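Local coordinates for protein amine oxidase (Emericella nidulans, PDB 3PGB) that probably oxidises primary amines to aldehydes, using a copper ion and a topaquinone cofactor formed within its own chain, at residues A[80-85]-A[154-159]; A[87-92]-A[134-139]; A[225-230]-A[234-239]; A[276-281]-A[392-397]. All coordinates share one frame; numbering follows the deposited sequence.

In the fold
Interactions 1 and 2 belong to the domain formed by helix 73-84 and the sheet with strands 102-110, 131-138 and 145-152. Interaction 1 lies at the surface and interaction 2 is buried. Both meet through apolar side chains, without a hydrogen bond between their segments, and they touch through Leu83. Interactions 3 and 4 lie farther along the chain, around the sheet of strands 235-242 and 273-279. They touch where Trp237 meets Pro394, and both reach the second subunit. Interaction 3 is partly buried and adds backbone hydrogen bonds and an aromatic pair. Interaction 4 is buried and joins a methionine contact to a bridging water.

Interaction 1: A[80-85]-A[154-159]; sequences AKWLFG and LPVSNA
Trp82, near the end of helix 73-84, lies against Val156 in the loop between strands 145-152 and 161-164. The helix packs on an antiparallel sheet that includes strands 102-110 and 145-152, consistent with the small alpha/beta N-terminal domains of copper amine oxidases. The tight part of the contact is one apolar touch. Val156 CG1 comes to 3.6 Å from Trp82 CD1, on the five-membered ring of the indole. That methyl stands anti to the valine N (chi1 175°), and the two side chains meet at a slant. Trp82 also packs on Val151 and Thr160, while Val156 rests on Asp78 and Val79, about one helix turn back. The other side is loose. Ser157 points its CB away from the helix, and its backbone O lies 4.4 Å from Trp82 NE1. Ser157, Asn158 and Ala159 are exposed to solvent. No hydrogen bond joins this loop to residues 80-85, but the loop has hydrogen bonds of its own. Ser157 N is hydrogen-bonded to Thr160 OG1. Ser157 also forms an ST turn, in which Ala159 N donates to its OG at 3.0 Å, with an N-H...O angle of 138°.

Interaction 2: A[87-92]-A[134-139]; sequences PELNLT and VRLNNR. With NAG (2-acetamido-2-deoxy-beta-D-glucopyranose), chain B.
Leu89, Leu91 and Leu136 all hold CG anti to their carbonyl carbon. In Leu136 this torsion (chi1 -55°) carries the branched end from strand 131-138 up to the loop that follows helix 73-84. Its two methyls then divide the work. Leu136 CD1 meets Leu89 CD2 at 3.9 Å, and Leu136 CD2 meets Leu91 CD2 at 3.6 Å. Leu91 CD1 is a little farther from Leu136 CD2, at 4.1 Å. Both loop leucines cross Leu136 at about a right angle. The cluster continues into the helix, since Leu89 and Leu91 also pack on Leu83, and Leu91 touches Ile104 of strand 102-110. The leucines of the loop thus pack on both Leu83 of the helix and Leu136 of the sheet.

Asn90 sits between the two leucines with left-handed backbone angles. Its CG is anti to the backbone N (chi1 -177°), and the side chain leads out to a glycan. Asn90 ND2 is bonded to C1 of the N-acetylglucosamine at 1.4 Å. Asn90, Leu91 and Thr92 form the Asn-X-Thr sequon of N-glycosylation. Thr92 OG1 lies 3.1 Å from O6 of the same sugar, which is also hydrogen-bonded to Asp101 OD1. Asn90 O accepts from Asn102 ND2, which ties the loop to the start of strand 102-110.

Across the two segments the chemistry is purely apolar, so the contact rests on methyl packing alone. Leu89 and Leu91 turn their methyls to Leu136, while Asn90 between them carries the sugar.

Interaction 3: A[225-230]-A[234-239]; sequences DPLWQD and IIRWDM
Trp228 and Ile235 form a single antiparallel bridge, a hydrogen-bonded pair that closes a hairpin-like loop. Ile235 N donates to Trp228 O at 2.9 Å in a nearly straight bond, with an N-H...O angle of 168°. Trp228 N returns a bond to Ile235 O at 3.0 Å, more bent at 143°. Trp228 O also receives a CA-H contact from Ile234.

On one side of the bridge the two tryptophans make a T-shaped (edge-to-face) pair. The edge of Trp237, at CD1 and NE1, points to the face of the six-membered ring of Trp228. Their planes are 72° apart, and Trp237 NE1 is 3.5 Å from Trp228 CH2. On the other side Leu227 spreads its methyls. CD1 touches Ile234 CG2 and CD2 touches Arg236 CG, each at 3.8 Å.

Around these contacts lie further polar bonds. Gln229 NE2 donates back to Leu227 O at 2.9 Å. Arg236 NH1 makes a salt bridge to Asp238 OD1 at 2.8 Å. The indole N-H of Trp228 is taken by Ser398 OG, which anchors that edge of the ring.

Arg571 of the second subunit makes a cation-pi contact with Trp228, and Trp565 of that subunit packs on both tryptophans. Within the chain, strand 235-242 lies between strands 219-223 and 255-263. Helix 186-198 packs on Arg236, and helix 394-398 packs on Trp237.

Interaction 4: A[276-281]-A[392-397]; sequences GWMYND and NDPVQS
The N-terminus of helix 394-398, with Asp393 as its N-cap, meets strand 273-279 through Met278. The methionine CG is anti to the backbone N (chi1 -166°), and bends at chi2 and chi3 turn its end toward the helix. Met278 CE then lies 3.7 Å from Pro394 CD and 3.9 Å from Asp393 CB. The carboxylate of Asp393 leads away from this contact and caps the helix. Gln396 N donates to Asp393 OD1 at 2.7 Å, on the syn side and 18° out of the carboxylate plane. Asp393 O also accepts from Ser397 N.

The strand belongs to the antiparallel sheet with strands 235-242 and 255-263. The helix follows strand 374-389 of the copper-binding enzyme domain, so the contact joins two parts of the fold. Tyr259 of strand 255-263 packs on both Met278 and Asp393.

Beyond the methionine the contact turns polar. Asp281 OD2 and Asn392 ND2 are 3.9 Å apart, with the carboxylate and amide planes at 54°. A water bridges the two side chains, donating to Asp281 OD2 and, at 2.8 Å, to Asn392 OD1. The amide nitrogen of Asn392 is hydrogen-bonded to Asn515 O. In the second subunit, Ser564 OG is hydrogen-bonded to Asp281 OD2, while Trp565 packs on Met278 and Pro394 and its NE1 is hydrogen-bonded to Asn392 O.

Interaction 1: A[80-85]-A[154-159]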
# COMPACT_ATOMS: atom_id res chain seq x y z
N ALA A 80 -16.49 16.04 -39.02
CA ALA A 80 -15.33 16.60 -39.72
C ALA A 80 -15.76 17.24 -41.04
O ALA A 80 -15.48 18.41 -41.30
CB ALA A 80 -14.28 15.53 -39.96
N LYS A 81 -16.46 16.46 -41.85
CA LYS A 81 -16.97 16.92 -43.14
C LYS A 81 -17.81 18.20 -42.99
O LYS A 81 -17.66 19.15 -43.75
CB LYS A 81 -17.78 15.80 -43.81
CG LYS A 81 -18.30 16.12 -45.22
CD LYS A 81 -19.60 16.92 -45.17
N TRP A 82 -18.69 18.20 -41.99
CA TRP A 82 -19.56 19.35 -41.69
C TRP A 82 -18.76 20.60 -41.36
O TRP A 82 -19.05 21.68 -41.87
CB TRP A 82 -20.46 19.01 -40.51
CG TRP A 82 -21.54 20.00 -40.24
CD1 TRP A 82 -22.78 20.03 -40.81
CD2 TRP A 82 -21.51 21.07 -39.30
NE1 TRP A 82 -23.52 21.07 -40.30
CE2 TRP A 82 -22.76 21.72 -39.36
CE3 TRP A 82 -20.54 21.55 -38.41
CZ2 TRP A 82 -23.07 22.83 -38.57
CZ3 TRP A 82 -20.84 22.66 -37.63
CH2 TRP A 82 -22.10 23.29 -37.71
N LEU A 83 -17.75 20.44 -40.50
CA LEU A 83 -16.93 21.56 -40.06
C LEU A 83 -16.20 22.22 -41.23
O LEU A 83 -16.09 23.44 -41.28
CB LEU A 83 -15.91 21.12 -38.99
CG LEU A 83 -16.46 20.92 -37.57
CD1 LEU A 83 -15.42 20.24 -36.67
CD2 LEU A 83 -16.89 22.24 -36.97
N PHE A 84 -15.71 21.42 -42.17
CA PHE A 84 -14.99 21.96 -43.32
C PHE A 84 -15.92 22.66 -44.30
O PHE A 84 -15.49 23.54 -45.05
CB PHE A 84 -14.17 20.88 -44.04
CG PHE A 84 -12.94 20.46 -43.28
CD1 PHE A 84 -11.88 21.33 -43.12
CD2 PHE A 84 -12.85 19.20 -42.71
CE1 PHE A 84 -10.76 20.96 -42.42
CE2 PHE A 84 -11.73 18.82 -42.01
CZ PHE A 84 -10.68 19.71 -41.86
N GLY A 85 -17.20 22.28 -44.28
CA GLY A 85 -18.22 22.93 -45.08
C GLY A 85 -18.83 24.16 -44.42
O GLY A 85 -19.83 24.69 -44.89
N LEU A 154 -26.66 15.66 -33.10
CA LEU A 154 -26.30 14.53 -33.95
C LEU A 154 -27.51 13.59 -34.03
O LEU A 154 -28.35 13.59 -33.13
CB LEU A 154 -25.07 13.80 -33.41
CG LEU A 154 -23.77 14.61 -33.27
CD1 LEU A 154 -22.59 13.69 -32.96
CD2 LEU A 154 -23.47 15.42 -34.52
N PRO A 155 -27.62 12.80 -35.11
CA PRO A 155 -26.72 12.73 -36.28
C PRO A 155 -26.68 14.04 -37.07
O PRO A 155 -27.61 14.84 -36.99
CB PRO A 155 -27.34 11.62 -37.14
CG PRO A 155 -28.34 10.92 -36.26
CD PRO A 155 -28.79 11.92 -35.26
N VAL A 156 -25.60 14.25 -37.81
CA VAL A 156 -25.46 15.47 -38.61
C VAL A 156 -26.60 15.56 -39.61
O VAL A 156 -26.90 14.59 -40.31
CB VAL A 156 -24.11 15.53 -39.37
CG1 VAL A 156 -24.06 16.76 -40.27
CG2 VAL A 156 -22.94 15.54 -38.39
N SER A 157 -27.23 16.73 -39.65
CA SER A 157 -28.38 16.97 -40.51
C SER A 157 -28.45 18.46 -40.86
O SER A 157 -27.53 19.22 -40.54
CB SER A 157 -29.67 16.53 -39.80
OG SER A 157 -30.02 17.43 -38.76
N ASN A 158 -29.54 18.87 -41.51
CA ASN A 158 -29.79 20.29 -41.74
C ASN A 158 -30.02 21.05 -40.42
O ASN A 158 -29.75 22.24 -40.34
CB ASN A 158 -30.99 20.48 -42.67
CG ASN A 158 -30.69 20.10 -44.11
OD1 ASN A 158 -29.52 20.06 -44.53
ND2 ASN A 158 -31.74 19.82 -44.88
N ALA A 159 -30.50 20.34 -39.40
CA ALA A 159 -30.75 20.94 -38.09
C ALA A 159 -29.46 21.23 -37.30
O ALA A 159 -29.48 22.01 -36.35
CB ALA A 159 -31.68 20.04 -37.27

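Interaction 2: A[87-92]-A[134-139]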
# COMPACT_ATOMS: atom_id res chain seq x y z
N PRO A 87 -17.92 27.79 -43.98
CA PRO A 87 -16.92 28.79 -44.39
C PRO A 87 -16.57 29.83 -43.32
O PRO A 87 -15.44 30.31 -43.31
CB PRO A 87 -17.56 29.46 -45.62
CG PRO A 87 -19.00 29.15 -45.54
CD PRO A 87 -19.12 27.84 -44.82
N GLU A 88 -17.50 30.15 -42.43
CA GLU A 88 -17.20 31.05 -41.32
C GLU A 88 -16.04 30.56 -40.45
O GLU A 88 -15.29 31.37 -39.90
CB GLU A 88 -18.44 31.31 -40.45
CG GLU A 88 -18.93 30.15 -39.57
CD GLU A 88 -19.87 29.20 -40.29
OE1 GLU A 88 -19.97 29.26 -41.54
OE2 GLU A 88 -20.52 28.38 -39.59
N LEU A 89 -15.90 29.25 -40.31
CA LEU A 89 -14.80 28.66 -39.55
C LEU A 89 -13.52 28.64 -40.37
O LEU A 89 -12.43 28.60 -39.81
CB LEU A 89 -15.16 27.24 -39.11
CG LEU A 89 -16.34 27.12 -38.16
CD1 LEU A 89 -16.60 25.65 -37.84
CD2 LEU A 89 -16.10 27.93 -36.89
N ASN A 90 -13.65 28.62 -41.69
CA ASN A 90 -12.51 28.76 -42.59
C ASN A 90 -11.35 27.84 -42.17
O ASN A 90 -10.25 28.30 -41.87
CB ASN A 90 -12.08 30.23 -42.64
CG ASN A 90 -10.95 30.49 -43.61
OD1 ASN A 90 -10.87 29.89 -44.68
ND2 ASN A 90 -10.05 31.39 -43.23
N LEU A 91 -11.63 26.54 -42.16
CA LEU A 91 -10.70 25.54 -41.66
C LEU A 91 -9.86 24.94 -42.79
O LEU A 91 -10.34 24.78 -43.91
CB LEU A 91 -11.46 24.42 -40.95
CG LEU A 91 -12.29 24.83 -39.73
CD1 LEU A 91 -13.23 23.71 -39.34
CD2 LEU A 91 -11.40 25.23 -38.55
N THR A 92 -8.60 24.62 -42.47
CA THR A 92 -7.70 23.92 -43.39
C THR A 92 -7.35 22.55 -42.80
O THR A 92 -7.21 22.42 -41.58
CB THR A 92 -6.40 24.72 -43.60
OG1 THR A 92 -6.69 25.98 -44.20
CG2 THR A 92 -5.41 23.95 -44.48
N VAL A 134 -15.98 20.18 -30.06
CA VAL A 134 -14.92 20.41 -31.02
C VAL A 134 -13.99 21.50 -30.52
O VAL A 134 -14.43 22.46 -29.88
CB VAL A 134 -15.48 20.77 -32.41
CG1 VAL A 134 -14.36 21.14 -33.38
CG2 VAL A 134 -16.29 19.61 -32.97
N ARG A 135 -12.69 21.33 -30.79
CA ARG A 135 -11.68 22.34 -30.49
C ARG A 135 -10.98 22.77 -31.76
O ARG A 135 -10.52 21.93 -32.54
CB ARG A 135 -10.62 21.80 -29.54
CG ARG A 135 -11.08 21.68 -28.12
CD ARG A 135 -9.94 21.87 -27.13
NE ARG A 135 -10.01 20.87 -26.08
CZ ARG A 135 -9.22 19.80 -25.99
NH1 ARG A 135 -8.25 19.56 -26.87
NH2 ARG A 135 -9.41 18.95 -24.98
N LEU A 136 -10.88 24.08 -31.95
CA LEU A 136 -10.23 24.63 -33.12
C LEU A 136 -8.95 25.33 -32.70
O LEU A 136 -8.92 26.04 -31.70
CB LEU A 136 -11.16 25.61 -33.83
CG LEU A 136 -12.53 25.04 -34.22
CD1 LEU A 136 -13.49 26.16 -34.65
CD2 LEU A 136 -12.37 24.00 -35.32
N ASN A 137 -7.88 25.10 -33.46
CA ASN A 137 -6.64 25.85 -33.30
C ASN A 137 -6.63 26.93 -34.36
O ASN A 137 -6.34 26.67 -35.53
CB ASN A 137 -5.43 24.93 -33.44
CG ASN A 137 -4.13 25.58 -32.98
OD1 ASN A 137 -4.10 26.76 -32.61
ND2 ASN A 137 -3.04 24.82 -33.01
N ASN A 138 -6.99 28.14 -33.97
CA ASN A 138 -7.05 29.27 -34.90
C ASN A 138 -5.73 30.02 -34.95
O ASN A 138 -5.43 30.79 -34.05
CB ASN A 138 -8.16 30.23 -34.49
CG ASN A 138 -9.53 29.66 -34.73
OD1 ASN A 138 -9.84 29.24 -35.84
ND2 ASN A 138 -10.37 29.65 -33.70
N ARG A 139 -4.94 29.78 -35.99
CA ARG A 139 -3.65 30.44 -36.16
C ARG A 139 -3.57 31.35 -37.40
O ARG A 139 -2.49 31.79 -37.78
CB ARG A 139 -2.52 29.41 -36.17
CG ARG A 139 -2.37 28.67 -34.85
CD ARG A 139 -1.10 27.85 -34.81
NE ARG A 139 -1.23 26.59 -35.53
CZ ARG A 139 -0.28 25.66 -35.60
NH1 ARG A 139 0.89 25.85 -35.00
NH2 ARG A 139 -0.50 24.54 -36.28
C1 NAG B . -8.89 31.79 -43.98
C2 NAG B . -8.58 33.27 -43.79
C3 NAG B . -7.32 33.68 -44.53
C4 NAG B . -6.18 32.75 -44.15
C5 NAG B . -6.59 31.30 -44.38
C6 NAG B . -5.49 30.35 -43.93
C7 NAG B . -10.30 34.98 -43.51
C8 NAG B . -11.47 35.68 -44.14
N2 NAG B . -9.72 34.04 -44.25
O3 NAG B . -7.00 35.01 -44.18
O4 NAG B . -5.06 33.07 -44.95
O5 NAG B . -7.77 31.00 -43.66
O6 NAG B . -5.95 29.02 -43.89
O7 NAG B . -9.93 35.30 -42.38

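Interaction 3: A[225-230]-A[234-239]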
# COMPACT_ATOMS: atom_id res chain seq x y z
N ASP A 225 7.72 24.09 -19.68
CA ASP A 225 6.28 23.97 -19.80
C ASP A 225 5.72 24.17 -18.39
O ASP A 225 6.07 23.42 -17.48
CB ASP A 225 5.91 22.59 -20.35
CG ASP A 225 4.41 22.42 -20.62
OD1 ASP A 225 3.61 23.33 -20.29
OD2 ASP A 225 4.02 21.36 -21.16
N PRO A 226 4.87 25.19 -18.19
CA PRO A 226 4.43 26.20 -19.15
C PRO A 226 5.52 27.22 -19.46
O PRO A 226 6.55 27.25 -18.78
CB PRO A 226 3.26 26.87 -18.43
CG PRO A 226 3.57 26.72 -17.02
CD PRO A 226 4.28 25.42 -16.86
N LEU A 227 5.29 28.03 -20.48
CA LEU A 227 6.16 29.17 -20.76
C LEU A 227 5.88 30.26 -19.73
O LEU A 227 4.78 30.33 -19.17
CB LEU A 227 5.92 29.70 -22.18
CG LEU A 227 6.14 28.74 -23.34
CD1 LEU A 227 5.81 29.42 -24.66
CD2 LEU A 227 7.56 28.22 -23.34
N TRP A 228 6.88 31.09 -19.46
CA TRP A 228 6.74 32.18 -18.49
C TRP A 228 5.79 33.23 -19.04
O TRP A 228 5.91 33.64 -20.19
CB TRP A 228 8.09 32.82 -18.18
CG TRP A 228 8.92 32.08 -17.17
CD1 TRP A 228 8.74 30.80 -16.74
CD2 TRP A 228 10.10 32.56 -16.51
NE1 TRP A 228 9.71 30.46 -15.84
CE2 TRP A 228 10.56 31.52 -15.68
CE3 TRP A 228 10.80 33.77 -16.54
CZ2 TRP A 228 11.69 31.66 -14.88
CZ3 TRP A 228 11.92 33.90 -15.75
CH2 TRP A 228 12.35 32.85 -14.92
N GLN A 229 4.85 33.65 -18.19
CA GLN A 229 3.75 34.52 -18.60
C GLN A 229 3.59 35.68 -17.62
O GLN A 229 2.52 35.90 -17.05
CB GLN A 229 2.45 33.71 -18.72
CG GLN A 229 2.48 32.65 -19.81
CD GLN A 229 1.46 31.54 -19.60
OE1 GLN A 229 0.28 31.81 -19.38
NE2 GLN A 229 1.91 30.30 -19.69
N ASP A 230 4.67 36.43 -17.43
CA ASP A 230 4.65 37.64 -16.61
C ASP A 230 4.27 38.85 -17.45
O ASP A 230 4.97 39.19 -18.40
CB ASP A 230 6.03 37.86 -15.97
CG ASP A 230 6.38 36.79 -14.94
OD1 ASP A 230 5.61 36.63 -13.96
OD2 ASP A 230 7.42 36.11 -15.12
N ILE A 234 5.70 36.73 -23.17
CA ILE A 234 5.83 35.27 -23.19
C ILE A 234 7.31 34.93 -23.30
O ILE A 234 7.95 35.24 -24.30
CB ILE A 234 5.05 34.66 -24.37
CG1 ILE A 234 3.55 34.70 -24.07
CG2 ILE A 234 5.50 33.22 -24.61
CD1 ILE A 234 2.68 34.57 -25.32
N ILE A 235 7.85 34.29 -22.25
CA ILE A 235 9.29 34.08 -22.13
C ILE A 235 9.65 32.59 -22.07
O ILE A 235 8.96 31.80 -21.44
CB ILE A 235 9.87 34.83 -20.89
CG1 ILE A 235 9.93 36.34 -21.17
CG2 ILE A 235 11.25 34.32 -20.53
CD1 ILE A 235 10.47 37.17 -20.01
N ARG A 236 10.75 32.26 -22.73
CA ARG A 236 11.27 30.90 -22.83
C ARG A 236 12.58 30.79 -22.06
O ARG A 236 13.36 31.73 -22.03
CB ARG A 236 11.60 30.56 -24.29
CG ARG A 236 10.50 29.91 -25.11
CD ARG A 236 11.12 28.90 -26.06
NE ARG A 236 10.12 28.16 -26.81
CZ ARG A 236 10.26 26.90 -27.23
NH1 ARG A 236 11.36 26.20 -26.97
NH2 ARG A 236 9.26 26.34 -27.91
N TRP A 237 12.81 29.62 -21.46
CA TRP A 237 14.13 29.21 -20.99
C TRP A 237 14.40 27.85 -21.63
O TRP A 237 13.63 26.91 -21.43
CB TRP A 237 14.14 29.05 -19.47
CG TRP A 237 14.62 30.25 -18.70
CD1 TRP A 237 13.87 31.09 -17.93
CD2 TRP A 237 15.98 30.71 -18.59
NE1 TRP A 237 14.66 32.05 -17.37
CE2 TRP A 237 15.96 31.85 -17.75
CE3 TRP A 237 17.20 30.29 -19.13
CZ2 TRP A 237 17.12 32.56 -17.44
CZ3 TRP A 237 18.35 31.00 -18.82
CH2 TRP A 237 18.30 32.12 -17.98
N ASP A 238 15.47 27.74 -22.40
CA ASP A 238 15.79 26.50 -23.10
C ASP A 238 17.19 26.01 -22.75
O ASP A 238 18.04 26.77 -22.28
CB ASP A 238 15.68 26.69 -24.61
CG ASP A 238 14.28 27.04 -25.05
OD1 ASP A 238 13.40 26.16 -24.99
OD2 ASP A 238 14.06 28.20 -25.46
N MET A 239 17.41 24.72 -23.00
CA MET A 239 18.65 24.05 -22.65
C MET A 239 19.10 23.17 -23.81
O MET A 239 18.26 22.67 -24.56
CB MET A 239 18.42 23.19 -21.41
CG MET A 239 19.66 22.68 -20.72
SD MET A 239 19.20 21.40 -19.54
CE MET A 239 20.64 21.36 -18.51

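Interaction 4: A[276-281]-A[392-397]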
# COMPACT_ATOMS: atom_id res chain seq x y z
N GLY A 276 19.27 36.38 -22.11
CA GLY A 276 20.51 35.95 -21.49
C GLY A 276 20.86 34.48 -21.64
O GLY A 276 20.12 33.71 -22.25
N TRP A 277 22.02 34.12 -21.09
CA TRP A 277 22.52 32.75 -21.04
C TRP A 277 22.82 32.39 -19.59
O TRP A 277 23.08 33.28 -18.79
CB TRP A 277 23.82 32.63 -21.83
CG TRP A 277 23.72 32.79 -23.31
CD1 TRP A 277 23.84 33.96 -24.01
CD2 TRP A 277 23.53 31.76 -24.28
NE1 TRP A 277 23.71 33.71 -25.36
CE2 TRP A 277 23.52 32.37 -25.55
CE3 TRP A 277 23.34 30.37 -24.20
CZ2 TRP A 277 23.34 31.65 -26.73
CZ3 TRP A 277 23.17 29.66 -25.37
CH2 TRP A 277 23.16 30.29 -26.62
N MET A 278 22.82 31.10 -19.26
CA MET A 278 23.36 30.65 -17.97
C MET A 278 24.21 29.40 -18.15
O MET A 278 23.90 28.55 -18.97
CB MET A 278 22.26 30.38 -16.94
CG MET A 278 22.76 30.22 -15.49
SD MET A 278 23.42 28.58 -15.04
CE MET A 278 21.90 27.67 -14.81
N TYR A 279 25.30 29.32 -17.38
CA TYR A 279 26.18 28.16 -17.37
C TYR A 279 26.96 28.14 -16.06
O TYR A 279 27.52 29.16 -15.65
CB TYR A 279 27.14 28.20 -18.56
CG TYR A 279 27.89 26.90 -18.77
CD1 TYR A 279 27.31 25.85 -19.47
CD2 TYR A 279 29.17 26.71 -18.27
CE1 TYR A 279 27.98 24.65 -19.67
CE2 TYR A 279 29.86 25.51 -18.46
CZ TYR A 279 29.25 24.48 -19.16
OH TYR A 279 29.91 23.29 -19.35
N ASN A 280 26.99 26.99 -15.41
CA ASN A 280 27.72 26.84 -14.16
C ASN A 280 27.36 27.94 -13.16
O ASN A 280 28.24 28.52 -12.53
CB ASN A 280 29.23 26.82 -14.44
CG ASN A 280 30.04 26.20 -13.31
OD1 ASN A 280 29.49 25.57 -12.40
ND2 ASN A 280 31.36 26.36 -13.38
N ASP A 281 26.07 28.25 -13.06
CA ASP A 281 25.54 29.21 -12.08
C ASP A 281 26.01 30.65 -12.29
O ASP A 281 25.96 31.47 -11.37
CB ASP A 281 25.87 28.75 -10.65
CG ASP A 281 24.93 29.33 -9.61
OD1 ASP A 281 25.39 29.59 -8.48
OD2 ASP A 281 23.73 29.53 -9.91
N ASN A 392 18.19 24.31 -9.25
CA ASN A 392 18.99 25.53 -9.24
C ASN A 392 19.19 26.08 -10.66
O ASN A 392 19.86 27.09 -10.83
CB ASN A 392 20.34 25.27 -8.57
CG ASN A 392 21.01 26.55 -8.07
OD1 ASN A 392 20.36 27.57 -7.87
ND2 ASN A 392 22.32 26.48 -7.85
N ASP A 393 18.64 25.41 -11.67
CA ASP A 393 18.69 25.89 -13.05
C ASP A 393 17.28 26.32 -13.48
O ASP A 393 16.30 25.84 -12.92
CB ASP A 393 19.31 24.83 -13.97
CG ASP A 393 18.35 23.70 -14.34
OD1 ASP A 393 17.28 23.97 -14.93
OD2 ASP A 393 18.70 22.53 -14.10
N PRO A 394 17.18 27.22 -14.47
CA PRO A 394 15.89 27.82 -14.81
C PRO A 394 14.93 26.91 -15.58
O PRO A 394 13.72 27.10 -15.50
CB PRO A 394 16.28 28.99 -15.71
CG PRO A 394 17.54 28.56 -16.36
CD PRO A 394 18.26 27.70 -15.36
N VAL A 395 15.46 25.96 -16.34
CA VAL A 395 14.60 25.06 -17.10
C VAL A 395 13.87 24.10 -16.15
O VAL A 395 12.63 24.07 -16.12
CB VAL A 395 15.40 24.28 -18.17
CG1 VAL A 395 14.63 23.03 -18.62
CG2 VAL A 395 15.72 25.20 -19.35
N GLN A 396 14.64 23.36 -15.36
CA GLN A 396 14.06 22.42 -14.40
C GLN A 396 13.28 23.12 -13.30
O GLN A 396 12.28 22.57 -12.82
CB GLN A 396 15.13 21.53 -13.77
CG GLN A 396 15.58 20.40 -14.66
CD GLN A 396 14.45 19.44 -14.96
OE1 GLN A 396 14.08 18.63 -14.12
NE2 GLN A 396 13.89 19.55 -16.16
N SER A 397 13.72 24.31 -12.91
CA SER A 397 12.98 25.11 -11.93
C SER A 397 11.57 25.47 -12.43
O SER A 397 10.64 25.56 -11.65
CB SER A 397 13.74 26.39 -11.58
OG SER A 397 13.01 27.20 -10.67
O HOH W 1 21.62 30.00 -8.58